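PDB 3UCX: short chain dehydrogenase from Mycobacterium smegmatis, which probably acts as an oxidoreductase of the short-chain dehydrogenase family, on a substrate that has not been established. Local coordinates for residues A[133-138]-A[181-186]; A[10-15]-A[243-248]; A[123-128]-A[168-173]. One frame throughout, in Å; residues are numbered along the deposited sequence. Where two conformers were deposited one is given.

Interaction 1 (A[133-138]-A[181-186]); sequences PALEES and KGIRVN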
loop_
_atom_site.group_PDB
_atom_site.type_symbol
_atom_site.label_atom_id
_atom_site.label_comp_id
_atom_site.label_asym_id
_atom_site.label_seq_id
_atom_site.Cartn_x
_atom_site.Cartn_y
_atom_site.Cartn_z
ATOM N N PRO A 133 18.858 11.422 -22.927
ATOM C CA PRO A 133 19.920 12.389 -23.069
ATOM C C PRO A 133 19.454 13.848 -22.941
ATOM O O PRO A 133 20.109 14.668 -22.269
ATOM C CB PRO A 133 20.485 12.077 -24.466
ATOM C CG PRO A 133 20.259 10.617 -24.619
ATOM C CD PRO A 133 18.910 10.399 -23.991
ATOM N N ALA A 134 18.313 14.154 -23.541
ATOM C CA ALA A 134 17.723 15.478 -23.427
ATOM C C ALA A 134 17.328 15.802 -21.994
ATOM O O ALA A 134 17.669 16.860 -21.489
ATOM C CB ALA A 134 16.541 15.629 -24.374
ATOM N N LEU A 135 16.656 14.876 -21.324
ATOM C CA LEU A 135 16.243 15.071 -19.934
ATOM C C LEU A 135 17.396 15.164 -18.956
ATOM O O LEU A 135 17.275 15.869 -17.947
ATOM C CB LEU A 135 15.292 13.955 -19.512
ATOM C CG LEU A 135 13.952 13.979 -20.237
ATOM C CD1 LEU A 135 13.232 12.668 -19.964
ATOM C CD2 LEU A 135 13.110 15.182 -19.833
ATOM N N GLU A 136 18.524 14.508 -19.253
ATOM C CA GLU A 136 19.719 14.632 -18.410
ATOM C C GLU A 136 20.201 16.071 -18.415
ATOM O O GLU A 136 20.554 16.610 -17.361
ATOM C CB GLU A 136 20.908 13.747 -18.858
ATOM C CG GLU A 136 20.688 12.265 -18.790
ATOM C CD GLU A 136 21.923 11.447 -19.181
ATOM O OE1 GLU A 136 22.981 12.030 -19.398
ATOM O OE2 GLU A 136 21.827 10.211 -19.285
ATOM N N GLU A 137 20.214 16.689 -19.591
ATOM C CA GLU A 137 20.739 18.042 -19.725
ATOM C C GLU A 137 19.803 19.056 -19.052
ATOM O O GLU A 137 20.251 20.028 -18.440
ATOM C CB GLU A 137 20.936 18.437 -21.196
ATOM C CG GLU A 137 21.455 19.854 -21.359
ATOM C CD GLU A 137 21.618 20.317 -22.795
ATOM O OE1 GLU A 137 21.301 19.565 -23.752
ATOM O OE2 GLU A 137 22.063 21.477 -22.960
ATOM N N SER A 138 18.503 18.849 -19.200
ATOM C CA SER A 138 17.540 19.771 -18.618
ATOM C C SER A 138 17.230 19.482 -17.124
ATOM O O SER A 138 16.523 20.258 -16.492
ATOM C CB SER A 138 16.255 19.749 -19.440
ATOM O OG SER A 138 15.622 18.490 -19.346
ATOM N N LYS A 181 20.742 11.158 -12.321
ATOM C CA LYS A 181 20.918 12.173 -13.351
ATOM C C LYS A 181 20.063 13.430 -13.125
ATOM O O LYS A 181 20.085 14.341 -13.940
ATOM C CB LYS A 181 20.544 11.580 -14.681
ATOM C CG LYS A 181 21.379 10.391 -15.073
ATOM C CD LYS A 181 20.759 9.900 -16.361
ATOM C CE LYS A 181 20.887 8.426 -16.578
ATOM N NZ LYS A 181 21.962 8.224 -17.530
ATOM N N GLY A 182 19.315 13.464 -12.026
ATOM C CA GLY A 182 18.473 14.592 -11.678
ATOM C C GLY A 182 17.147 14.591 -12.413
ATOM O O GLY A 182 16.471 15.625 -12.428
ATOM N N ILE A 183 16.769 13.460 -13.020
ATOM C CA ILE A 183 15.507 13.355 -13.773
ATOM C C ILE A 183 14.426 12.811 -12.813
ATOM O O ILE A 183 14.644 11.788 -12.184
ATOM C CB ILE A 183 15.624 12.414 -14.991
ATOM C CG1 ILE A 183 16.674 12.947 -16.000
ATOM C CG2 ILE A 183 14.288 12.215 -15.695
ATOM C CD1 ILE A 183 17.077 11.882 -17.008
ATOM N N ARG A 184 13.303 13.519 -12.723
ATOM C CA ARG A 184 12.149 13.100 -11.916
ATOM C C ARG A 184 11.207 12.249 -12.755
ATOM O O ARG A 184 11.033 12.476 -13.963
ATOM C CB ARG A 184 11.407 14.315 -11.356
ATOM C CG ARG A 184 12.279 15.161 -10.444
ATOM C CD ARG A 184 11.534 16.305 -9.764
ATOM N NE ARG A 184 10.896 17.206 -10.719
ATOM C CZ ARG A 184 9.595 17.198 -11.071
ATOM N NH1 ARG A 184 8.696 16.366 -10.548
ATOM N NH2 ARG A 184 9.182 18.082 -11.958
ATOM N N VAL A 185 10.599 11.253 -12.118
ATOM C CA VAL A 185 9.632 10.387 -12.783
ATOM C C VAL A 185 8.472 10.150 -11.829
ATOM O O VAL A 185 8.639 9.582 -10.758
ATOM C CB VAL A 185 10.222 9.027 -13.182
ATOM C CG1 VAL A 185 9.179 8.191 -13.949
ATOM C CG2 VAL A 185 11.532 9.198 -13.988
ATOM N N ASN A 186 7.288 10.605 -12.226
ATOM C CA ASN A 186 6.069 10.398 -11.430
ATOM C C ASN A 186 4.927 9.887 -12.295
ATOM O O ASN A 186 4.989 9.949 -13.542
ATOM C CB ASN A 186 5.660 11.717 -10.751
ATOM C CG ASN A 186 6.687 12.200 -9.738
ATOM O OD1 ASN A 186 6.787 11.652 -8.638
ATOM N ND2 ASN A 186 7.489 13.206 -10.120
HETATM O O HOH W 1 21.874 15.282 -15.405
#
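Lys181 reaches helix 132-138 through its side chain and meets Glu136 along most of its length. Its CB lies 4.2 Å from Glu136 CG. CD packs closer, 3.4 Å from the same Glu136 CG, so the two aliphatic parts touch before the charges do. CE passes near the carboxylate. A bend at chi4 (-102°) then turns the amino group onto the acid, and Lys181 NZ donates to Glu136 OE2 at 2.7 Å in a salt bridge. The donor stands above the carboxylate plane, 46° out of it. One water ties the backbones together: it donates to Glu136 O and to Lys181 O. Deeper in, Ile183 CD1 packs 3.7 Å from Leu135 CB, and Ile183 CG1 rests against the backbone carbonyl, 3.6 Å from Leu135 O. Gly182 makes the turn between the two parts, with positive phi in a Schellman motif after helix 158-179. Leu135 also packs on Val142 of the neighbouring strand 141-145, and Ile183 on Leu178 of helix 158-179. The contact sets helix 132-138 beside the turn from helix 158-179 into strand 184-190, where strands 141-145 and 184-190 begin.

Interaction 2 (A[10-15]-A[243-248]); sequences TDKVVV and ASDLAS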
loop_
_atom_site.group_PDB
_atom_site.type_symbol
_atom_site.label_atom_id
_atom_site.label_comp_id
_atom_site.label_asym_id
_atom_site.label_seq_id
_atom_site.Cartn_x
_atom_site.Cartn_y
_atom_site.Cartn_z
ATOM N N THR A 10 6.882 27.974 -18.414
ATOM C CA THR A 10 7.417 29.014 -19.268
ATOM C C THR A 10 8.748 28.599 -19.883
ATOM O O THR A 10 9.662 28.201 -19.167
ATOM C CB THR A 10 7.643 30.324 -18.492
ATOM O OG1 THR A 10 6.380 30.820 -18.015
ATOM C CG2 THR A 10 8.294 31.339 -19.396
ATOM N N ASP A 11 8.794 28.683 -21.212
ATOM C CA ASP A 11 9.932 28.337 -22.054
ATOM C C ASP A 11 10.465 26.898 -21.905
ATOM O O ASP A 11 11.610 26.624 -22.226
ATOM C CB ASP A 11 11.061 29.369 -21.915
ATOM C CG ASP A 11 10.702 30.712 -22.525
ATOM O OD1 ASP A 11 9.791 30.803 -23.391
ATOM O OD2 ASP A 11 11.350 31.690 -22.130
ATOM N N LYS A 12 9.610 25.994 -21.457
ATOM C CA LYS A 12 9.934 24.576 -21.416
ATOM C C LYS A 12 9.423 23.903 -22.670
ATOM O O LYS A 12 8.473 24.368 -23.275
ATOM C CB LYS A 12 9.312 23.946 -20.177
ATOM C CG LYS A 12 9.850 24.583 -18.909
ATOM C CD LYS A 12 9.898 23.661 -17.714
ATOM C CE LYS A 12 10.891 24.203 -16.688
ATOM N NZ LYS A 12 10.440 23.935 -15.303
ATOM N N VAL A 13 10.072 22.822 -23.071
ATOM C CA VAL A 13 9.589 21.996 -24.151
ATOM C C VAL A 13 9.003 20.711 -23.556
ATOM O O VAL A 13 9.662 19.985 -22.788
ATOM C CB VAL A 13 10.708 21.679 -25.164
ATOM C CG1 VAL A 13 10.249 20.635 -26.161
ATOM C CG2 VAL A 13 11.136 22.954 -25.896
ATOM N N VAL A 14 7.760 20.428 -23.936
ATOM C CA VAL A 14 7.008 19.296 -23.426
ATOM C C VAL A 14 6.668 18.374 -24.587
ATOM O O VAL A 14 6.056 18.793 -25.580
ATOM C CB VAL A 14 5.709 19.775 -22.720
ATOM C CG1 VAL A 14 4.852 18.601 -22.279
ATOM C CG2 VAL A 14 6.042 20.676 -21.527
ATOM N N VAL A 15 7.073 17.117 -24.465
ATOM C CA VAL A 15 6.708 16.072 -25.394
ATOM C C VAL A 15 5.504 15.316 -24.811
ATOM O O VAL A 15 5.560 14.827 -23.691
ATOM C CB VAL A 15 7.896 15.104 -25.601
ATOM C CG1 VAL A 15 7.520 13.888 -26.433
ATOM C CG2 VAL A 15 9.100 15.833 -26.179
ATOM N N ALA A 243 4.836 17.830 -13.721
ATOM C CA ALA A 243 5.797 18.216 -14.770
ATOM C C ALA A 243 6.594 19.466 -14.419
ATOM O O ALA A 243 7.671 19.699 -14.975
ATOM C CB ALA A 243 5.077 18.418 -16.104
ATOM N N SER A 244 6.080 20.267 -13.498
ATOM C CA SER A 244 6.612 21.569 -13.198
ATOM C C SER A 244 7.622 21.565 -12.066
ATOM O O SER A 244 7.725 20.618 -11.295
ATOM C CB SER A 244 5.461 22.509 -12.791
ATOM O OG SER A 244 5.141 22.314 -11.421
ATOM N N ASP A 245 8.306 22.693 -11.901
ATOM C CA ASP A 245 9.224 22.884 -10.768
ATOM C C ASP A 245 8.573 23.008 -9.390
ATOM O O ASP A 245 9.270 22.902 -8.373
ATOM C CB ASP A 245 10.160 24.070 -11.057
ATOM C CG ASP A 245 11.121 23.780 -12.200
ATOM O OD1 ASP A 245 11.521 22.610 -12.401
ATOM O OD2 ASP A 245 11.492 24.726 -12.918
ATOM N N LEU A 246 7.248 23.176 -9.330
ATOM C CA LEU A 246 6.531 23.046 -8.064
ATOM C C LEU A 246 6.749 21.637 -7.480
ATOM O O LEU A 246 6.635 21.438 -6.276
ATOM C CB LEU A 246 5.020 23.276 -8.208
ATOM C CG LEU A 246 4.420 24.671 -8.489
ATOM C CD1 LEU A 246 2.957 24.551 -8.913
ATOM C CD2 LEU A 246 4.527 25.572 -7.267
ATOM N N ALA A 247 6.994 20.660 -8.344
ATOM C CA ALA A 247 7.147 19.286 -7.908
ATOM C C ALA A 247 8.639 18.890 -7.868
ATOM O O ALA A 247 8.955 17.697 -7.878
ATOM C CB ALA A 247 6.378 18.358 -8.836
ATOM N N SER A 248 9.549 19.870 -7.783
ATOM C CA SER A 248 10.995 19.535 -7.869
ATOM C C SER A 248 11.513 18.650 -6.723
ATOM O O SER A 248 12.595 18.038 -6.838
ATOM C CB SER A 248 11.858 20.803 -8.054
ATOM O OG SER A 248 11.707 21.674 -6.954
HETATM O O HOH W 2 8.140 24.833 -13.707
HETATM O O HOH W 3 9.568 21.367 -15.310
#
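The carboxylate of Asp245 is the flat group of this contact, and in the conformer described the amino group of Lys12 sits over one of its faces. There Lys12 NZ donates to Asp245 OD2 at 2.7 Å, from 62° out of the carboxylate plane. The approach is therefore far from edge-on. The same nitrogen lies 3.2 Å from Asp245 CG and 3.4 Å from Asp245 OD1, so it stands above the group as a whole but leans to OD2. Lys12 was deposited in two conformers, and this salt bridge and the waters on its nitrogen are those of one. The bridge belongs to a Rossmann-type fold. Lys12 precedes the first strand, 13-17, near the middle of the seven-stranded parallel sheet. Asp245 follows helix 232-243, in the connection to the last strand, 254-257. The pair thus links parts of the chain from near its two ends.

The lysine spans the gap with CG anti to its carbonyl carbon (chi1 -61°) and a nearly extended chain that bends at chi4. Lys12 also packs on Asp90. On the other segment, Asp245 opens a short 3-10 turn, and the backbone bond from Ala247 N to Ser244 O helps to close it. Ser248 reaches Glu234 and Arg228 of the second subunit, which places this turn beside a subunit interface.

Two waters widen the grip on the ammonium group. One lies between Lys12 NZ and Ala243 O. The other accepts from Lys12 NZ at 2.9 Å and from Asp245 N at 2.8 Å.

Interaction 3 (A[123-128]-A[168-173]); sequences GALRLI and LAMSQT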
loop_
_atom_site.group_PDB
_atom_site.type_symbol
_atom_site.label_atom_id
_atom_site.label_comp_id
_atom_site.label_asym_id
_atom_site.label_seq_id
_atom_site.Cartn_x
_atom_site.Cartn_y
_atom_site.Cartn_z
ATOM N N GLY A 123 6.450 0.838 -25.014
ATOM C CA GLY A 123 6.356 2.114 -25.717
ATOM C C GLY A 123 6.778 3.297 -24.863
ATOM O O GLY A 123 7.582 4.134 -25.299
ATOM N N ALA A 124 6.240 3.367 -23.652
ATOM C CA ALA A 124 6.606 4.412 -22.710
ATOM C C ALA A 124 8.095 4.334 -22.384
ATOM O O ALA A 124 8.775 5.375 -22.341
ATOM C CB ALA A 124 5.763 4.320 -21.415
ATOM N N LEU A 125 8.619 3.120 -22.193
ATOM C CA LEU A 125 10.061 2.965 -21.869
ATOM C C LEU A 125 10.913 3.467 -23.046
ATOM O O LEU A 125 11.885 4.209 -22.862
ATOM C CB LEU A 125 10.413 1.515 -21.590
ATOM C CG LEU A 125 11.851 1.211 -21.137
ATOM C CD1 LEU A 125 12.262 2.088 -19.957
ATOM C CD2 LEU A 125 12.018 -0.275 -20.823
ATOM N N ARG A 126 10.545 3.056 -24.255
ATOM C CA ARG A 126 11.261 3.487 -25.462
ATOM C C ARG A 126 11.330 5.008 -25.560
ATOM O O ARG A 126 12.397 5.572 -25.833
ATOM C CB ARG A 126 10.591 2.897 -26.707
ATOM C CG ARG A 126 11.545 2.524 -27.807
ATOM C CD ARG A 126 10.837 1.922 -29.031
ATOM N NE ARG A 126 10.997 0.467 -29.094
ATOM C CZ ARG A 126 10.089 -0.428 -28.729
ATOM N NH1 ARG A 126 8.910 -0.054 -28.271
ATOM N NH2 ARG A 126 10.359 -1.724 -28.843
ATOM N N LEU A 127 10.211 5.673 -25.312
ATOM C CA LEU A 127 10.165 7.142 -25.279
ATOM C C LEU A 127 11.075 7.752 -24.245
ATOM O O LEU A 127 11.807 8.692 -24.531
ATOM C CB LEU A 127 8.753 7.656 -24.977
ATOM C CG LEU A 127 7.952 8.191 -26.136
ATOM C CD1 LEU A 127 8.709 9.315 -26.854
ATOM C CD2 LEU A 127 7.745 6.984 -27.027
ATOM N N ILE A 128 10.972 7.249 -23.021
ATOM C CA ILE A 128 11.754 7.751 -21.908
ATOM C C ILE A 128 13.235 7.575 -22.208
ATOM O O ILE A 128 14.012 8.497 -21.982
ATOM C CB ILE A 128 11.369 7.094 -20.570
ATOM C CG1 ILE A 128 9.932 7.537 -20.154
ATOM C CG2 ILE A 128 12.394 7.426 -19.493
ATOM C CD1 ILE A 128 9.239 6.642 -19.145
ATOM N N LEU A 168 3.475 1.023 -13.737
ATOM C CA LEU A 168 3.695 1.684 -12.442
ATOM C C LEU A 168 5.004 1.201 -11.805
ATOM O O LEU A 168 5.838 2.007 -11.341
ATOM C CB LEU A 168 2.506 1.462 -11.502
ATOM C CG LEU A 168 2.582 2.132 -10.123
ATOM C CD1 LEU A 168 2.806 3.645 -10.247
ATOM C CD2 LEU A 168 1.361 1.768 -9.259
ATOM N N ALA A 169 5.202 -0.109 -11.838
ATOM C CA ALA A 169 6.412 -0.713 -11.294
ATOM C C ALA A 169 7.652 -0.158 -12.047
ATOM O O ALA A 169 8.613 0.300 -11.437
ATOM C CB ALA A 169 6.343 -2.226 -11.407
ATOM N N MET A 170 7.586 -0.159 -13.373
ATOM C CA MET A 170 8.654 0.387 -14.203
ATOM C C MET A 170 8.921 1.865 -13.896
ATOM O O MET A 170 10.099 2.307 -13.850
ATOM C CB MET A 170 8.295 0.234 -15.672
ATOM C CG MET A 170 9.399 0.650 -16.629
ATOM S SD MET A 170 8.813 0.608 -18.320
ATOM C CE MET A 170 7.860 2.112 -18.432
ATOM N N SER A 171 7.841 2.634 -13.717
ATOM C CA SER A 171 7.959 4.051 -13.423
ATOM C C SER A 171 8.695 4.291 -12.114
ATOM O O SER A 171 9.477 5.248 -11.971
ATOM C CB SER A 171 6.567 4.697 -13.376
ATOM O OG SER A 171 5.884 4.549 -14.631
ATOM N N GLN A 172 8.416 3.440 -11.147
ATOM C CA GLN A 172 9.042 3.522 -9.850
ATOM C C GLN A 172 10.551 3.206 -9.914
ATOM O O GLN A 172 11.372 3.965 -9.398
ATOM C CB GLN A 172 8.320 2.599 -8.871
ATOM C CG GLN A 172 6.932 3.141 -8.476
ATOM C CD GLN A 172 6.138 2.178 -7.641
ATOM O OE1 GLN A 172 6.421 0.978 -7.631
ATOM N NE2 GLN A 172 5.114 2.696 -6.913
ATOM N N THR A 173 10.911 2.109 -10.566
ATOM C CA THR A 173 12.327 1.785 -10.777
ATOM C C THR A 173 13.048 2.909 -11.564
ATOM O O THR A 173 14.202 3.266 -11.251
ATOM C CB THR A 173 12.478 0.461 -11.540
ATOM O OG1 THR A 173 11.822 -0.600 -10.806
ATOM C CG2 THR A 173 13.993 0.101 -11.734
#
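Met170 reaches from helix 158-179 to helix 110-130 and lays its sulfur against Leu125. The close part of the contact is small. Met170 SD is 3.8 Å from Leu125 CB, and both leucine methyls lie beside the same sulfur, the nearer, Leu125 CD1, at 4.1 Å from Met170 SD. The methyl end turns along the other helix. Met170 CE lies 4.0 Å from Leu125 N and 4.3 Å from Ala124 CB. The methionine chain runs out extended, with CG anti to the backbone N (chi1 -174°), and bends only at chi3 (78°). That last bend lays the methyl group against the helix backbone near Ala124. The leucine side chain crosses the methionine at a slant.

Away from this spot the two segments stand apart. The nearest CA atoms, those of Leu125 and Met170, are 8.2 Å from each other, so one long side chain does most of the bridging. Ile128 packs on Leu174 and Leu178, further along helix 158-179. The contact itself is buried, and beyond the close spot another subunit covers the helix. Thr173 meets Lys161 of the third subunit, and Met170 also meets Phe105 of that subunit. Gln172 is partly exposed and touches the second and third subunits.

Both helices lie against the same parallel sheet. Their contacts with the third subunit are consistent with the helix-packed tetramer interface known in short-chain dehydrogenases. Met170 serves its own fold and that interface alike. Carbon and sulfur make up the side-chain contact between these segments. It implies dispersion and burial of apolar surface as its basis, with no charge pairing between these two segments.

The three contacts lie on the same Rossmann-type subunit. Along the chain, interaction 2 joins parts near the two ends and encloses the others, while the segments of interactions 1 and 3 alternate. Interactions 1 and 2 have centres about 11 Å apart and reach the same parallel sheet. They touch through Arg184, whose NH2 lies 3.0 Å from Ser244 O. Interactions 1 and 3, with centres about 13 Å apart, use consecutive elements: helix 110-130 then 132-138, and helix 158-179 then strand 184-190. They touch through Val185 and Ser171. Interactions 2 and 3 are about 19 Å apart between centres and do not touch. All three reach other subunits, interactions 1 and 2 the second one.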